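Telomere length regulator taz1 (Schizosaccharomyces pombe, PDB 4ZMK) binds double-stranded telomeric DNA, homodimerizes and regulates telomere length and function, the present chain being its dimerization domain. Local coordinates at residues Ser12-Glu17 / Leu61-Lys66. Residues are numbered along the deposited sequence; the frame is centred on the assembly and turned at random.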
loop_
_atom_site.group_PDB
_atom_site.type_symbol
_atom_site.label_atom_id
_atom_site.label_comp_id
_atom_site.label_asym_id
_atom_site.label_seq_id
_atom_site.Cartn_x
_atom_site.Cartn_y
_atom_site.Cartn_z
ATOM N N SER A 12 -3.258 -12.899 -7.323
ATOM C CA SER A 12 -4.186 -13.674 -6.494
ATOM C C SER A 12 -4.646 -12.923 -5.254
ATOM O O SER A 12 -5.337 -13.494 -4.423
ATOM C CB SER A 12 -3.557 -15.003 -6.047
ATOM O OG SER A 12 -3.334 -15.877 -7.137
ATOM N N ILE A 13 -4.275 -11.654 -5.117
ATOM C CA ILE A 13 -4.479 -10.982 -3.839
ATOM C C ILE A 13 -5.960 -10.777 -3.508
ATOM O O ILE A 13 -6.311 -10.533 -2.361
ATOM C CB ILE A 13 -3.737 -9.630 -3.788
ATOM C CG1 ILE A 13 -3.530 -9.205 -2.331
ATOM C CG2 ILE A 13 -4.469 -8.578 -4.588
ATOM C CD1 ILE A 13 -2.568 -8.072 -2.158
ATOM N N ASP A 14 -6.838 -10.914 -4.492
ATOM C CA ASP A 14 -8.259 -10.730 -4.218
ATOM C C ASP A 14 -8.970 -12.069 -4.091
ATOM O O ASP A 14 -10.200 -12.133 -4.089
ATOM C CB ASP A 14 -8.922 -9.871 -5.297
ATOM C CG ASP A 14 -8.781 -10.456 -6.674
ATOM O OD1 ASP A 14 -7.851 -11.263 -6.888
ATOM O OD2 ASP A 14 -9.599 -10.094 -7.546
ATOM N N ASN A 15 -8.182 -13.134 -3.985
ATOM C CA ASN A 15 -8.693 -14.461 -3.657
ATOM C C ASN A 15 -8.924 -14.529 -2.159
ATOM O O ASN A 15 -7.997 -14.326 -1.384
ATOM C CB ASN A 15 -7.706 -15.547 -4.113
ATOM C CG ASN A 15 -8.203 -16.974 -3.854
ATOM O OD1 ASN A 15 -9.065 -17.218 -3.008
ATOM N ND2 ASN A 15 -7.627 -17.928 -4.578
ATOM N N THR A 16 -10.156 -14.812 -1.751
ATOM C CA THR A 16 -10.497 -14.792 -0.333
ATOM C C THR A 16 -9.906 -15.962 0.454
ATOM O O THR A 16 -9.935 -15.955 1.687
ATOM C CB THR A 16 -12.016 -14.800 -0.124
ATOM O OG1 THR A 16 -12.547 -16.037 -0.609
ATOM C CG2 THR A 16 -12.675 -13.628 -0.857
ATOM N N GLU A 17 -9.379 -16.967 -0.241
ATOM C CA GLU A 17 -8.753 -18.096 0.440
ATOM C C GLU A 17 -7.424 -17.663 1.056
ATOM O O GLU A 17 -6.906 -18.323 1.955
ATOM C CB GLU A 17 -8.547 -19.279 -0.517
ATOM C CG GLU A 17 -8.328 -20.617 0.193
ATOM C CD GLU A 17 -8.339 -21.810 -0.755
ATOM O OE1 GLU A 17 -8.404 -21.604 -1.986
ATOM O OE2 GLU A 17 -8.288 -22.961 -0.267
ATOM N N LEU A 61 -6.519 -3.999 -3.995
ATOM C CA LEU A 61 -7.038 -4.060 -2.628
ATOM C C LEU A 61 -8.538 -3.726 -2.593
ATOM O O LEU A 61 -9.293 -4.251 -1.775
ATOM C CB LEU A 61 -6.228 -3.133 -1.719
ATOM C CG LEU A 61 -4.770 -3.592 -1.546
ATOM C CD1 LEU A 61 -4.074 -2.819 -0.467
ATOM C CD2 LEU A 61 -4.735 -5.082 -1.225
ATOM N N LYS A 62 -8.972 -2.860 -3.496
ATOM C CA LYS A 62 -10.392 -2.578 -3.655
ATOM C C LYS A 62 -11.105 -3.837 -4.140
ATOM O O LYS A 62 -12.200 -4.157 -3.685
ATOM C CB LYS A 62 -10.613 -1.418 -4.630
ATOM C CG LYS A 62 -10.053 -0.083 -4.148
ATOM C CD LYS A 62 -10.187 0.999 -5.218
ATOM C CE LYS A 62 -9.521 2.297 -4.778
ATOM N NZ LYS A 62 -9.574 3.375 -5.803
ATOM N N SER A 63 -10.468 -4.553 -5.061
ATOM C CA SER A 63 -11.013 -5.802 -5.569
ATOM C C SER A 63 -11.072 -6.844 -4.456
ATOM O O SER A 63 -12.055 -7.566 -4.319
ATOM C CB SER A 63 -10.178 -6.316 -6.739
ATOM O OG SER A 63 -10.747 -7.483 -7.306
ATOM N N ARG A 64 -10.014 -6.919 -3.659
ATOM C CA ARG A 64 -9.999 -7.852 -2.543
ATOM C C ARG A 64 -11.095 -7.511 -1.535
ATOM O O ARG A 64 -11.829 -8.383 -1.100
ATOM C CB ARG A 64 -8.630 -7.860 -1.861
ATOM C CG ARG A 64 -8.602 -8.695 -0.595
ATOM C CD ARG A 64 -7.223 -8.796 0.019
ATOM N NE ARG A 64 -7.286 -9.613 1.218
ATOM C CZ ARG A 64 -7.262 -10.940 1.208
ATOM N NH1 ARG A 64 -7.150 -11.600 0.059
ATOM N NH2 ARG A 64 -7.348 -11.605 2.349
ATOM N N ALA A 65 -11.207 -6.236 -1.176
ATOM C CA ALA A 65 -12.267 -5.766 -0.274
ATOM C C ALA A 65 -13.654 -6.153 -0.765
ATOM O O ALA A 65 -14.512 -6.557 0.021
ATOM C CB ALA A 65 -12.188 -4.262 -0.096
ATOM N N LYS A 66 -13.879 -6.020 -2.066
ATOM C CA LYS A 66 -15.133 -6.457 -2.663
ATOM C C LYS A 66 -15.359 -7.966 -2.465
ATOM O O LYS A 66 -16.394 -8.377 -1.955
ATOM C CB LYS A 66 -15.168 -6.115 -4.147
ATOM C CG LYS A 66 -16.449 -6.564 -4.809
ATOM C CD LYS A 66 -16.481 -6.284 -6.293
ATOM C CE LYS A 66 -17.894 -6.521 -6.805
ATOM N NZ LYS A 66 -18.101 -6.003 -8.168
#
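Arg64 reaches from its helix into the loop 12-17 and binds two backbone carbonyls through one nitrogen. Arg64 NH1 donates to Ile13 O at 2.8 Å, with the oxygen at the guanidinium edge and close to its plane. A longer, more bent bond runs from Arg64 NH1 to Asn15 O at 3.2 Å (N-H...O angle 135°), where the donor stands above the carbonyl plane. The side chain is extended from CG to NE, and Arg64 CD passes 3.1 Å from Ile13 O. NH2 serves Ile18 O of the same chain and forms a salt bridge with Glu20 of the second subunit, so a single guanidinium ties loop to helix and chain to chain. An alanine here would probably leave the carbonyls of Ile13 and Asn15 without this donor and Glu20 of the second subunit without this counter-charge.

A second polar link is less certain: in one of two Ser63 conformers, Ser63 OG donates to Asp14 OD2 at 2.9 Å, on the carboxylate's anti side and somewhat out of plane. Beside it, Asp14 CB rests 3.5 Å from Arg64 N, where the type I turn Ser12-Asn15 lies close against the helix. Asn15 OD1 accepts from Glu17 N, forming an Asx turn within the loop before helix 20-40.

The apolar part is small: Ile13 CD1 meets Leu61 CD2 at 3.8 Å. Both side chains also touch Val27 of helix 20-40, and Leu61 packs on Val27 of the second subunit; the loop between helices 3-7 and 20-40 is fastened to helix 44-70 at the dimer interface.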